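Galactose-1-phosphate uridylyltransferase (Bacillus cereus, PDB 4QVU) is of unknown function but has a HIT-like fold, binds zinc, and may be related to galactose-1-phosphate uridylyltransferases. Local coordinates at residues V146-D160 with I241-T253. Numbering follows the deposited sequence.
With ZN (zinc ion), chain B.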
# COMPACT_ATOMS: atom_id res chain seq x y z
N VAL A 146 4.49 15.16 -5.57
CA VAL A 146 5.07 16.37 -5.02
C VAL A 146 5.91 17.02 -6.11
O VAL A 146 6.91 16.44 -6.53
CB VAL A 146 5.91 16.05 -3.74
CG1 VAL A 146 6.48 17.31 -3.11
CG2 VAL A 146 5.08 15.27 -2.74
N ILE A 147 5.49 18.20 -6.54
CA ILE A 147 6.13 18.99 -7.60
C ILE A 147 7.52 19.52 -7.14
O ILE A 147 7.64 20.15 -6.08
CB ILE A 147 5.18 20.15 -7.99
CG1 ILE A 147 3.90 19.58 -8.67
CG2 ILE A 147 5.88 21.19 -8.89
CD1 ILE A 147 2.72 20.51 -8.69
N VAL A 148 8.56 19.24 -7.95
CA VAL A 148 9.95 19.68 -7.77
C VAL A 148 10.16 20.93 -8.64
O VAL A 148 10.66 21.95 -8.17
CB VAL A 148 10.97 18.54 -8.10
CG1 VAL A 148 12.40 18.99 -7.84
CG2 VAL A 148 10.66 17.27 -7.31
N GLN A 149 9.73 20.83 -9.91
CA GLN A 149 9.74 21.85 -10.96
C GLN A 149 8.48 21.73 -11.79
O GLN A 149 8.05 20.60 -12.05
CB GLN A 149 10.99 21.71 -11.86
CG GLN A 149 12.31 22.03 -11.18
CD GLN A 149 12.59 23.51 -11.15
OE1 GLN A 149 12.96 24.12 -12.16
NE2 GLN A 149 12.49 24.10 -9.97
N LYS A 150 7.87 22.86 -12.20
CA LYS A 150 6.67 22.86 -13.04
C LYS A 150 6.49 24.20 -13.74
O LYS A 150 6.70 25.25 -13.14
CB LYS A 150 5.41 22.54 -12.21
CG LYS A 150 4.16 22.33 -13.05
CD LYS A 150 2.99 21.79 -12.25
CE LYS A 150 1.72 21.69 -13.09
NZ LYS A 150 1.85 20.77 -14.25
N ASN A 151 6.09 24.14 -15.02
CA ASN A 151 5.73 25.26 -15.88
C ASN A 151 4.69 24.77 -16.90
O ASN A 151 4.23 23.62 -16.79
CB ASN A 151 6.95 25.92 -16.55
CG ASN A 151 7.83 25.02 -17.40
OD1 ASN A 151 7.38 24.19 -18.19
ND2 ASN A 151 9.13 25.26 -17.34
N GLU A 152 4.30 25.61 -17.87
CA GLU A 152 3.34 25.28 -18.92
C GLU A 152 3.83 24.13 -19.83
O GLU A 152 3.00 23.36 -20.33
CB GLU A 152 3.02 26.51 -19.80
CG GLU A 152 2.09 27.52 -19.16
CD GLU A 152 1.67 28.66 -20.07
OE1 GLU A 152 2.33 28.89 -21.11
OE2 GLU A 152 0.68 29.36 -19.73
N HIS A 153 5.16 24.02 -20.05
CA HIS A 153 5.79 23.03 -20.93
C HIS A 153 6.05 21.67 -20.26
O HIS A 153 5.80 20.63 -20.89
CB HIS A 153 7.15 23.55 -21.44
CG HIS A 153 7.09 24.84 -22.18
ND1 HIS A 153 6.84 24.88 -23.54
CD2 HIS A 153 7.33 26.10 -21.74
CE1 HIS A 153 6.90 26.16 -23.87
NE2 HIS A 153 7.19 26.93 -22.82
N ILE A 154 6.64 21.67 -19.04
CA ILE A 154 7.07 20.45 -18.35
C ILE A 154 6.75 20.48 -16.84
O ILE A 154 6.56 21.55 -16.24
CB ILE A 154 8.60 20.26 -18.60
CG1 ILE A 154 9.09 18.82 -18.29
CG2 ILE A 154 9.45 21.36 -17.92
CD1 ILE A 154 10.39 18.45 -18.90
N GLU A 155 6.70 19.27 -16.25
CA GLU A 155 6.46 19.00 -14.83
C GLU A 155 7.37 17.87 -14.36
O GLU A 155 7.41 16.81 -14.98
CB GLU A 155 4.98 18.64 -14.56
CG GLU A 155 4.71 18.30 -13.10
CD GLU A 155 3.35 17.74 -12.75
OE1 GLU A 155 2.32 18.30 -13.21
OE2 GLU A 155 3.30 16.80 -11.92
N LEU A 156 8.05 18.11 -13.23
CA LEU A 156 8.88 17.15 -12.53
C LEU A 156 8.33 16.98 -11.13
O LEU A 156 8.21 17.96 -10.38
CB LEU A 156 10.37 17.57 -12.51
CG LEU A 156 11.32 16.80 -11.55
CD1 LEU A 156 11.41 15.31 -11.88
CD2 LEU A 156 12.69 17.38 -11.59
N ASN A 157 7.98 15.75 -10.77
CA ASN A 157 7.45 15.47 -9.44
C ASN A 157 8.06 14.18 -8.89
O ASN A 157 8.74 13.45 -9.62
CB ASN A 157 5.90 15.39 -9.46
CG ASN A 157 5.30 14.18 -10.16
OD1 ASN A 157 5.55 13.02 -9.79
ND2 ASN A 157 4.41 14.42 -11.11
N ILE A 158 7.80 13.90 -7.60
CA ILE A 158 8.16 12.68 -6.88
C ILE A 158 6.85 11.97 -6.54
O ILE A 158 5.97 12.60 -5.96
CB ILE A 158 9.04 12.94 -5.62
CG1 ILE A 158 10.16 13.96 -5.90
CG2 ILE A 158 9.60 11.61 -5.05
CD1 ILE A 158 10.83 14.52 -4.70
N SER A 159 6.72 10.69 -6.92
CA SER A 159 5.51 9.90 -6.65
C SER A 159 5.16 9.78 -5.14
O SER A 159 5.98 9.31 -4.35
CB SER A 159 5.66 8.49 -7.20
OG SER A 159 5.44 8.45 -8.60
N ASP A 160 3.91 10.17 -4.78
CA ASP A 160 3.33 10.01 -3.44
C ASP A 160 2.58 8.65 -3.39
O ASP A 160 2.25 8.15 -2.31
CB ASP A 160 2.40 11.18 -3.06
CG ASP A 160 1.25 11.44 -4.02
OD1 ASP A 160 1.43 11.19 -5.23
OD2 ASP A 160 0.20 11.92 -3.58
N ILE A 241 10.06 12.74 1.64
CA ILE A 241 9.85 13.12 0.24
C ILE A 241 10.14 14.61 0.07
O ILE A 241 10.49 15.04 -1.02
CB ILE A 241 8.38 12.75 -0.20
CG1 ILE A 241 8.21 12.81 -1.75
CG2 ILE A 241 7.31 13.60 0.53
CD1 ILE A 241 6.94 12.13 -2.33
N GLU A 242 9.98 15.39 1.15
CA GLU A 242 10.20 16.83 1.16
C GLU A 242 11.70 17.13 1.14
O GLU A 242 12.10 18.18 0.60
CB GLU A 242 9.54 17.47 2.39
CG GLU A 242 9.13 18.92 2.18
CD GLU A 242 7.92 19.21 1.31
OE1 GLU A 242 6.94 18.43 1.36
OE2 GLU A 242 7.92 20.27 0.65
N ASP A 243 12.52 16.22 1.70
CA ASP A 243 13.98 16.39 1.72
C ASP A 243 14.56 16.09 0.35
O ASP A 243 15.44 16.82 -0.10
CB ASP A 243 14.64 15.52 2.81
CG ASP A 243 14.41 16.02 4.22
OD1 ASP A 243 14.30 17.25 4.40
OD2 ASP A 243 14.42 15.19 5.14
N VAL A 244 14.02 15.07 -0.35
CA VAL A 244 14.41 14.68 -1.72
C VAL A 244 14.04 15.84 -2.66
O VAL A 244 14.86 16.25 -3.48
CB VAL A 244 13.74 13.35 -2.14
CG1 VAL A 244 14.16 12.94 -3.55
CG2 VAL A 244 14.06 12.23 -1.15
N LYS A 245 12.83 16.42 -2.47
CA LYS A 245 12.31 17.56 -3.22
C LYS A 245 13.28 18.74 -3.17
O LYS A 245 13.59 19.30 -4.22
CB LYS A 245 10.94 17.96 -2.66
CG LYS A 245 10.34 19.23 -3.27
CD LYS A 245 9.28 19.76 -2.35
CE LYS A 245 8.77 21.10 -2.76
NZ LYS A 245 7.85 21.65 -1.74
N ILE A 246 13.76 19.10 -1.96
CA ILE A 246 14.68 20.22 -1.72
C ILE A 246 16.03 19.95 -2.41
O ILE A 246 16.51 20.82 -3.13
CB ILE A 246 14.88 20.50 -0.19
CG1 ILE A 246 13.61 21.14 0.43
CG2 ILE A 246 16.09 21.41 0.07
CD1 ILE A 246 13.55 21.13 2.04
N GLN A 247 16.65 18.76 -2.19
CA GLN A 247 17.98 18.52 -2.73
C GLN A 247 17.94 18.26 -4.25
O GLN A 247 18.91 18.63 -4.92
CB GLN A 247 18.75 17.41 -2.02
CG GLN A 247 18.09 16.07 -1.83
CD GLN A 247 19.03 15.13 -1.11
OE1 GLN A 247 19.51 14.14 -1.68
NE2 GLN A 247 19.37 15.45 0.13
N LEU A 248 16.82 17.74 -4.82
CA LEU A 248 16.73 17.59 -6.28
C LEU A 248 16.51 18.97 -6.93
O LEU A 248 17.05 19.21 -8.01
CB LEU A 248 15.63 16.60 -6.71
CG LEU A 248 15.31 16.48 -8.22
CD1 LEU A 248 16.52 16.05 -9.04
CD2 LEU A 248 14.17 15.55 -8.46
N ALA A 249 15.76 19.88 -6.27
CA ALA A 249 15.48 21.24 -6.77
C ALA A 249 16.77 22.07 -6.94
O ALA A 249 16.80 22.97 -7.78
CB ALA A 249 14.52 21.95 -5.83
N ALA A 250 17.83 21.74 -6.18
CA ALA A 250 19.14 22.39 -6.22
C ALA A 250 19.88 22.09 -7.54
O ALA A 250 20.90 22.72 -7.80
CB ALA A 250 19.98 21.93 -5.04
N TYR A 251 19.37 21.14 -8.36
CA TYR A 251 19.93 20.78 -9.68
C TYR A 251 19.26 21.58 -10.82
O TYR A 251 19.69 21.49 -11.98
CB TYR A 251 19.77 19.27 -9.93
CG TYR A 251 20.90 18.45 -9.36
CD1 TYR A 251 21.00 18.23 -7.99
CD2 TYR A 251 21.88 17.90 -10.18
CE1 TYR A 251 22.06 17.50 -7.45
CE2 TYR A 251 22.94 17.17 -9.66
CZ TYR A 251 23.02 16.97 -8.29
OH TYR A 251 24.06 16.24 -7.76
N PHE A 252 18.23 22.37 -10.48
CA PHE A 252 17.49 23.20 -11.43
C PHE A 252 17.58 24.68 -11.00
O PHE A 252 16.85 25.53 -11.52
CB PHE A 252 16.03 22.72 -11.53
CG PHE A 252 15.91 21.29 -12.03
CD1 PHE A 252 15.92 20.22 -11.13
CD2 PHE A 252 15.78 21.01 -13.38
CE1 PHE A 252 15.85 18.91 -11.59
CE2 PHE A 252 15.68 19.70 -13.84
CZ PHE A 252 15.72 18.65 -12.94
N THR A 253 18.53 24.99 -10.09
CA THR A 253 18.78 26.35 -9.59
C THR A 253 19.49 27.17 -10.69
O THR A 253 19.45 28.40 -10.65
CB THR A 253 19.57 26.31 -8.26
OG1 THR A 253 19.54 27.61 -7.67
CG2 THR A 253 21.02 25.85 -8.42
ZN ZN B . 8.21 23.24 -24.37
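Ile158 and Ile241 run past each other in opposite directions, CG2 of Ile158 lying 3.8 Å from CG1 of Ile241. Ile158 sends its longer branch obliquely onto the helix: CG1 stands anti to the carbonyl carbon (chi1 -44°), and CD1 ends 3.5 Å from Lys245 N, beside Val244. Branched aliphatic chains suit this place, since each fills two directions at once. Val146 CG2 likewise meets Ile241 CD1 at 3.7 Å. Lys245, extended beyond CG, crosses Val146 at about a right angle; its CD meets Val146 CG1, its CE passes Ile147 O, and NZ reaches a salt bridge with Glu242 OE2 (2.8 Å).

Farther along, Val148 CG1 lies against Leu248 CG and near Ala249 N and Lys245 O, with Ala249's small CB at the margin. After the helix, Leu156 CD2 (3.5 Å from CE1) and Gln149 CG both approach the Phe252 ring obliquely, the Gln149 amide plane tilted only 19° from it. Leu156 O accepts from the backbone N of Val148 and Gln149, the signature of a classic beta bulge. The C-terminal helix thereby packs alongside the hairpin edging the antiparallel HIT-like sheet, roughly antiparallel to strand 154-159 (150°); the hairpin's turn carries His153, which binds zinc with Cys178 and Glu181.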